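Amidase (Bacillus anthracis, PDB 5EWQ) probably hydrolyses carboxylic acid amides to the acid and ammonia, as a member of the amidase family. Local coordinates at residues 87-95 against 123-132; 137-145 against 374-383. All coordinates share one frame; numbering follows the deposited sequence.

Contact 1: 87-95 against 123-132; sequences SVTEINPNA and DNVQTAKVMP
A chi1 of 52° sets Thr89 OG1 between its own backbone N and carbonyl carbon, while Asp123 CG is anti to its backbone N (chi1 -170°), and the two groups meet in a hydrogen bond. Thr89 OG1 donates to Asp123 OD1 over 2.8 Å, approaching the anti side of the carboxylate and 31° out of its plane. Thr89 belongs to strand 88-91, an outermost strand of the mixed sheet in the amidase fold, and the contact ties it to 123-132, in the loop that follows strand 118-122. With Glu90 it forms a classic beta bulge opposite Lys165, which fits both residues turning their CB atoms toward that loop. Asp123 OD1 also forms a salt bridge with Lys186 and OD2 accepts from Gly136 N, so several partners fix this buried carboxylate. Glu90, bent at chi2, crosses Pro132 at about a right angle: its CD lies 3.4 Å from Pro132 CD, and its charge is met by Arg21, which also touches the Pro132 ring. Along the flank of Glu90 runs selenomethionine Met131 in the opposite direction, with CG 3.7 Å from Glu90 CG. Past the strand, Met131 SE packs 3.8 Å from Asn92 CB. The Asn92 amide is secured at both ends, since ND2 donates to Val162 O and OD1 accepts from Asn94 N at 2.7 Å, an Asx turn in which the donor sits above the carbonyl plane. Lys165 NZ hydrogen-bonds the carbonyls of Val125, Met131 and Pro132, gathering the loop around one ammonium group. The contact thins toward the exposed Pro93, where Val130 CG1 lies 3.3 Å from Asn92 OD1 and 3.6 Å from Pro93 CD.

Contact 2: 137-145 against 374-383; sequences TYVLKDWIA and YFSQQKNVPV
Trp143 and Val381 form the packed centre of this contact: the indole of the 137-145 loop is laid against the chain that leaves helix 360-377. Val381 CB stands over one indole face, 4.1 Å from the centroid of the five-membered ring and 25° off its normal, the geometry of a CH-pi contact; Ala145 N lies over the opposite face. Trp143 CG is anti to its backbone N (chi1 175°), which carries the indole across to 374-383, and its six-membered ring lies beside Tyr374 and Gln378. There Gln378 OE1 comes in at the ring edge, in its plane and 3.3 Å from Trp143 CZ2, with the amide turned nearly perpendicular to the ring. The Gln378 amide is itself anchored, its side-chain NE2 donating to Tyr374 O at 3.3 Å. Tyr374 OH touches Trp143 CH2 at 3.5 Å and probably hydrogen-bonds Gln126. Leu140 fills the next position with both branches: CD1 meets the edge of the Phe375 ring at CZ (3.6 Å), and CD2 packs 3.8 Å from Val381 CG2. Beyond it, Val139 CG2 and Val383 CG2 touch at 3.7 Å, crossing at about a right angle, and both valines also pack against helix 386-394.

The solvent side is looser. Asn380 is exposed and poorly ordered, and its OD1 accepts only a weak hydrogen bond from Trp143 NE1 (3.4 Å, N-H...O angle 138°). Pro382, also exposed, brings CD near Trp143 CD1 from an oblique direction. Taken together, the contacts describe a loop of two type I turns, Tyr138 to Lys141 and Leu140 to Trp143, with an ST motif at Thr137, packed against helix 360-377 and the chain that follows it, within the amidase fold.

From the N terminus, the chain passes through strand 88-91 and helix 95-104 to strand 118-122, and contact 1 closes this loop of 27 intervening residues where the chain leaves the latter strand. Contact 2 opens just afterwards at 137-145 and closes only after 228 further residues, at 374-383. The two are therefore in series, neither nested nor crossed, with centres 14 Å apart. They still touch: Gln126 OE1 probably hydrogen-bonds Tyr374 OH, and Pro132 CB packs on the carbonyls of Lys141 and Trp143. Arg21 links them again through salt bridges to Glu90 and Asp142. The connection between strand 118-122 and helix 150-155 supplies a segment to each contact, and thus meets both strand 88-91 and the region of helix 360-377.

Contact 1: 87-95 against 123-132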
# COMPACT_ATOMS: atom_id res chain seq x y z
N SER A 87 -9.48 -0.26 -10.20
CA SER A 87 -8.49 -0.03 -9.16
C SER A 87 -7.50 1.06 -9.55
O SER A 87 -6.61 1.41 -8.77
CB SER A 87 -7.74 -1.32 -8.84
OG SER A 87 -7.01 -1.77 -9.97
N VAL A 88 -7.65 1.59 -10.75
CA VAL A 88 -6.76 2.63 -11.25
C VAL A 88 -7.49 3.95 -11.41
O VAL A 88 -8.50 4.04 -12.11
CB VAL A 88 -6.13 2.23 -12.60
CG1 VAL A 88 -5.23 3.34 -13.12
CG2 VAL A 88 -5.36 0.93 -12.46
N THR A 89 -6.98 4.99 -10.76
CA THR A 89 -7.57 6.32 -10.85
C THR A 89 -6.95 7.14 -11.97
O THR A 89 -7.65 7.80 -12.73
CB THR A 89 -7.43 7.11 -9.53
OG1 THR A 89 -6.05 7.09 -9.11
CG2 THR A 89 -8.29 6.49 -8.44
N GLU A 90 -5.63 7.08 -12.08
CA GLU A 90 -4.91 7.89 -13.05
C GLU A 90 -3.89 7.08 -13.84
O GLU A 90 -3.35 6.10 -13.35
CB GLU A 90 -4.22 9.06 -12.35
CG GLU A 90 -4.27 10.36 -13.13
CD GLU A 90 -5.65 10.98 -13.13
OE1 GLU A 90 -6.03 11.61 -14.15
OE2 GLU A 90 -6.37 10.83 -12.12
N ILE A 91 -3.65 7.51 -15.08
CA ILE A 91 -2.63 6.90 -15.93
C ILE A 91 -1.72 7.97 -16.50
O ILE A 91 -2.19 8.95 -17.07
CB ILE A 91 -3.26 6.08 -17.08
CG1 ILE A 91 -3.90 4.80 -16.54
CG2 ILE A 91 -2.21 5.74 -18.13
CD1 ILE A 91 -2.91 3.82 -15.96
N ASN A 92 -0.41 7.78 -16.35
CA ASN A 92 0.57 8.69 -16.92
C ASN A 92 0.48 8.70 -18.44
O ASN A 92 0.72 7.67 -19.08
CB ASN A 92 1.98 8.31 -16.47
CG ASN A 92 3.01 9.39 -16.74
OD1 ASN A 92 2.83 10.24 -17.62
ND2 ASN A 92 4.10 9.37 -15.99
N PRO A 93 0.13 9.85 -19.03
CA PRO A 93 0.07 9.97 -20.49
C PRO A 93 1.46 9.92 -21.12
O PRO A 93 1.59 9.65 -22.31
CB PRO A 93 -0.58 11.34 -20.71
CG PRO A 93 -0.24 12.11 -19.48
CD PRO A 93 -0.25 11.10 -18.36
N ASN A 94 2.49 10.18 -20.31
CA ASN A 94 3.87 10.14 -20.78
C ASN A 94 4.57 8.85 -20.37
O ASN A 94 5.79 8.77 -20.40
CB ASN A 94 4.64 11.34 -20.24
CG ASN A 94 4.01 12.67 -20.62
OD1 ASN A 94 3.42 12.80 -21.69
ND2 ASN A 94 4.14 13.66 -19.75
N ALA A 95 3.78 7.85 -19.99
CA ALA A 95 4.32 6.57 -19.52
C ALA A 95 5.17 5.89 -20.59
O ALA A 95 6.21 5.31 -20.29
CB ALA A 95 3.20 5.65 -19.08
N ASP A 123 -3.43 7.21 -4.76
CA ASP A 123 -4.04 8.43 -5.30
C ASP A 123 -3.80 9.66 -4.42
O ASP A 123 -4.10 10.78 -4.81
CB ASP A 123 -5.55 8.22 -5.50
CG ASP A 123 -6.20 9.35 -6.28
OD1 ASP A 123 -6.06 9.38 -7.52
OD2 ASP A 123 -6.86 10.20 -5.65
N ASN A 124 -3.24 9.44 -3.23
CA ASN A 124 -2.93 10.54 -2.32
C ASN A 124 -1.46 10.93 -2.36
O ASN A 124 -0.97 11.62 -1.47
CB ASN A 124 -3.35 10.19 -0.89
CG ASN A 124 -2.60 8.99 -0.35
OD1 ASN A 124 -1.91 8.28 -1.08
ND2 ASN A 124 -2.74 8.75 0.95
N VAL A 125 -0.75 10.49 -3.40
CA VAL A 125 0.67 10.78 -3.55
C VAL A 125 0.90 11.77 -4.69
O VAL A 125 0.42 11.56 -5.81
CB VAL A 125 1.48 9.50 -3.80
CG1 VAL A 125 2.96 9.82 -3.91
CG2 VAL A 125 1.23 8.49 -2.69
N GLN A 126 1.65 12.83 -4.41
CA GLN A 126 1.82 13.93 -5.36
C GLN A 126 2.74 13.60 -6.54
O GLN A 126 3.80 13.00 -6.36
CB GLN A 126 2.34 15.18 -4.65
CG GLN A 126 1.34 15.83 -3.71
CD GLN A 126 1.92 17.04 -2.99
OE1 GLN A 126 1.31 17.58 -2.08
NE2 GLN A 126 3.11 17.46 -3.41
N THR A 127 2.31 14.00 -7.73
CA THR A 127 3.15 13.97 -8.92
C THR A 127 3.06 15.32 -9.62
O THR A 127 2.03 16.00 -9.55
CB THR A 127 2.74 12.85 -9.89
OG1 THR A 127 1.36 13.01 -10.26
CG2 THR A 127 2.95 11.48 -9.26
N ALA A 128 4.14 15.73 -10.29
CA ALA A 128 4.22 17.07 -10.86
C ALA A 128 3.74 17.13 -12.31
O ALA A 128 4.15 16.32 -13.15
CB ALA A 128 5.64 17.59 -10.76
N LYS A 129 2.85 18.08 -12.58
CA LYS A 129 2.43 18.45 -13.94
C LYS A 129 1.74 17.34 -14.74
O LYS A 129 1.27 17.59 -15.85
CB LYS A 129 3.65 18.95 -14.73
N VAL A 130 1.67 16.14 -14.19
CA VAL A 130 1.17 15.00 -14.96
C VAL A 130 -0.13 14.42 -14.40
O VAL A 130 -1.18 14.49 -15.04
CB VAL A 130 2.22 13.88 -15.03
CG1 VAL A 130 1.67 12.69 -15.79
CG2 VAL A 130 3.49 14.39 -15.70
N MSE A 131 -0.06 13.85 -13.20
CA MSE A 131 -1.20 13.16 -12.62
C MSE A 131 -1.74 13.85 -11.37
O MSE A 131 -0.99 14.17 -10.45
CB MSE A 131 -0.84 11.71 -12.29
CG MSE A 131 -0.58 10.84 -13.51
SE MSE A 131 0.61 9.36 -13.11
CE MSE A 131 2.23 10.38 -12.72
N PRO A 132 -3.06 14.10 -11.35
CA PRO A 132 -3.76 14.72 -10.22
C PRO A 132 -3.64 13.93 -8.92
O PRO A 132 -3.66 12.70 -8.94
CB PRO A 132 -5.22 14.76 -10.69
CG PRO A 132 -5.14 14.77 -12.17
CD PRO A 132 -3.96 13.90 -12.50

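Contact 2: 137-145 against 374-383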
# COMPACT_ATOMS: atom_id res chain seq x y z
N THR A 137 -10.85 11.76 -3.67
CA THR A 137 -11.96 12.69 -3.54
C THR A 137 -12.40 13.27 -4.89
O THR A 137 -11.62 13.33 -5.84
CB THR A 137 -11.61 13.86 -2.60
OG1 THR A 137 -10.64 14.71 -3.22
CG2 THR A 137 -11.06 13.33 -1.30
N TYR A 138 -13.66 13.69 -4.96
CA TYR A 138 -14.21 14.30 -6.16
C TYR A 138 -13.76 15.76 -6.27
O TYR A 138 -13.59 16.29 -7.37
CB TYR A 138 -15.74 14.22 -6.15
CG TYR A 138 -16.40 14.76 -7.40
CD1 TYR A 138 -16.67 13.93 -8.48
CD2 TYR A 138 -16.75 16.10 -7.50
CE1 TYR A 138 -17.27 14.41 -9.63
CE2 TYR A 138 -17.36 16.59 -8.65
CZ TYR A 138 -17.61 15.75 -9.70
OH TYR A 138 -18.22 16.24 -10.84
N VAL A 139 -13.56 16.41 -5.13
CA VAL A 139 -13.23 17.83 -5.09
C VAL A 139 -11.81 18.09 -5.59
O VAL A 139 -11.51 19.16 -6.12
CB VAL A 139 -13.40 18.40 -3.66
CG1 VAL A 139 -12.43 17.75 -2.69
CG2 VAL A 139 -13.25 19.91 -3.65
N LEU A 140 -10.94 17.09 -5.45
CA LEU A 140 -9.55 17.24 -5.87
C LEU A 140 -9.23 16.37 -7.09
O LEU A 140 -8.07 16.14 -7.40
CB LEU A 140 -8.60 16.87 -4.72
CG LEU A 140 -8.58 17.77 -3.48
CD1 LEU A 140 -7.79 17.10 -2.37
CD2 LEU A 140 -7.98 19.12 -3.82
N LYS A 141 -10.28 15.91 -7.77
CA LYS A 141 -10.13 14.96 -8.87
C LYS A 141 -9.29 15.50 -10.03
O LYS A 141 -8.76 14.72 -10.82
CB LYS A 141 -11.50 14.53 -9.38
CG LYS A 141 -12.24 15.60 -10.16
CD LYS A 141 -13.63 15.12 -10.57
CE LYS A 141 -14.37 16.18 -11.37
NZ LYS A 141 -13.67 16.50 -12.64
N ASP A 142 -9.17 16.82 -10.13
CA ASP A 142 -8.46 17.43 -11.24
C ASP A 142 -7.29 18.29 -10.80
O ASP A 142 -6.65 18.95 -11.62
CB ASP A 142 -9.43 18.27 -12.08
CG ASP A 142 -10.50 17.43 -12.75
OD1 ASP A 142 -10.18 16.32 -13.22
OD2 ASP A 142 -11.66 17.88 -12.81
N TRP A 143 -7.00 18.30 -9.50
CA TRP A 143 -5.90 19.11 -8.98
C TRP A 143 -4.55 18.43 -9.17
O TRP A 143 -4.28 17.39 -8.56
CB TRP A 143 -6.10 19.44 -7.51
CG TRP A 143 -4.93 20.17 -6.92
CD1 TRP A 143 -4.53 21.44 -7.20
CD2 TRP A 143 -3.98 19.66 -5.98
NE1 TRP A 143 -3.41 21.76 -6.49
CE2 TRP A 143 -3.05 20.68 -5.72
CE3 TRP A 143 -3.84 18.43 -5.31
CZ2 TRP A 143 -1.98 20.52 -4.84
CZ3 TRP A 143 -2.78 18.28 -4.43
CH2 TRP A 143 -1.87 19.32 -4.20
N ILE A 144 -3.70 19.03 -9.99
CA ILE A 144 -2.35 18.54 -10.19
C ILE A 144 -1.36 19.29 -9.31
O ILE A 144 -1.24 20.51 -9.40
CB ILE A 144 -1.91 18.66 -11.66
CG1 ILE A 144 -2.88 17.90 -12.57
CG2 ILE A 144 -0.50 18.15 -11.84
CD1 ILE A 144 -2.54 17.98 -14.04
N ALA A 145 -0.66 18.55 -8.45
CA ALA A 145 0.26 19.15 -7.49
C ALA A 145 1.43 19.85 -8.18
O ALA A 145 1.68 19.63 -9.37
CB ALA A 145 0.78 18.09 -6.53
N TYR A 374 -1.99 21.38 4.99
CA TYR A 374 -1.56 20.83 3.70
C TYR A 374 -1.98 21.74 2.56
O TYR A 374 -1.18 22.07 1.68
CB TYR A 374 -2.12 19.42 3.50
CG TYR A 374 -1.83 18.83 2.14
CD1 TYR A 374 -0.61 18.22 1.88
CD2 TYR A 374 -2.77 18.87 1.12
CE1 TYR A 374 -0.33 17.68 0.64
CE2 TYR A 374 -2.50 18.33 -0.12
CZ TYR A 374 -1.28 17.74 -0.36
OH TYR A 374 -1.01 17.20 -1.60
N PHE A 375 -3.25 22.14 2.57
CA PHE A 375 -3.81 22.98 1.51
C PHE A 375 -3.23 24.39 1.53
O PHE A 375 -3.22 25.08 0.50
CB PHE A 375 -5.33 23.03 1.64
CG PHE A 375 -6.02 21.78 1.18
CD1 PHE A 375 -5.47 20.99 0.18
CD2 PHE A 375 -7.23 21.39 1.75
CE1 PHE A 375 -6.11 19.84 -0.25
CE2 PHE A 375 -7.87 20.24 1.32
CZ PHE A 375 -7.31 19.47 0.33
N SER A 376 -2.75 24.83 2.69
CA SER A 376 -2.18 26.16 2.83
C SER A 376 -0.85 26.28 2.09
O SER A 376 -0.44 27.37 1.70
CB SER A 376 -2.00 26.51 4.30
OG SER A 376 -1.06 25.65 4.92
N GLN A 377 -0.18 25.15 1.92
CA GLN A 377 1.12 25.12 1.26
C GLN A 377 0.98 25.08 -0.26
O GLN A 377 1.86 25.54 -0.98
CB GLN A 377 1.94 23.93 1.74
CG GLN A 377 2.13 23.87 3.25
CD GLN A 377 2.91 22.65 3.69
OE1 GLN A 377 4.14 22.60 3.57
NE2 GLN A 377 2.21 21.65 4.20
N GLN A 378 -0.12 24.52 -0.74
CA GLN A 378 -0.34 24.36 -2.17
C GLN A 378 -0.66 25.69 -2.83
O GLN A 378 -1.19 26.60 -2.20
CB GLN A 378 -1.45 23.34 -2.43
CG GLN A 378 -1.28 22.04 -1.66
CD GLN A 378 0.08 21.41 -1.86
OE1 GLN A 378 0.60 21.36 -2.98
NE2 GLN A 378 0.67 20.92 -0.78
N LYS A 379 -0.35 25.80 -4.12
CA LYS A 379 -0.48 27.05 -4.85
C LYS A 379 -1.85 27.23 -5.49
O LYS A 379 -2.55 28.21 -5.22
CB LYS A 379 0.60 27.15 -5.93
N ASN A 380 -2.24 26.28 -6.33
CA ASN A 380 -3.50 26.39 -7.07
C ASN A 380 -4.49 25.27 -6.73
O ASN A 380 -5.07 24.66 -7.63
CB ASN A 380 -3.22 26.40 -8.57
CG ASN A 380 -2.31 25.27 -9.01
OD1 ASN A 380 -2.12 24.29 -8.29
ND2 ASN A 380 -1.76 25.39 -10.21
N VAL A 381 -4.67 25.02 -5.44
CA VAL A 381 -5.60 23.99 -4.99
C VAL A 381 -7.02 24.56 -4.91
O VAL A 381 -7.22 25.67 -4.41
CB VAL A 381 -5.16 23.41 -3.61
CG1 VAL A 381 -5.00 24.52 -2.58
CG2 VAL A 381 -6.12 22.34 -3.13
N PRO A 382 -8.01 23.82 -5.44
CA PRO A 382 -9.40 24.29 -5.48
C PRO A 382 -10.06 24.39 -4.10
O PRO A 382 -11.21 24.82 -4.01
CB PRO A 382 -10.10 23.23 -6.33
CG PRO A 382 -9.25 22.02 -6.22
CD PRO A 382 -7.85 22.53 -6.14
N VAL A 383 -9.34 24.01 -3.05
CA VAL A 383 -9.87 24.06 -1.69
C VAL A 383 -8.75 24.36 -0.69
O VAL A 383 -7.66 23.79 -0.78
CB VAL A 383 -10.56 22.73 -1.31
CG1 VAL A 383 -10.41 22.44 0.17
CG2 VAL A 383 -12.03 22.76 -1.71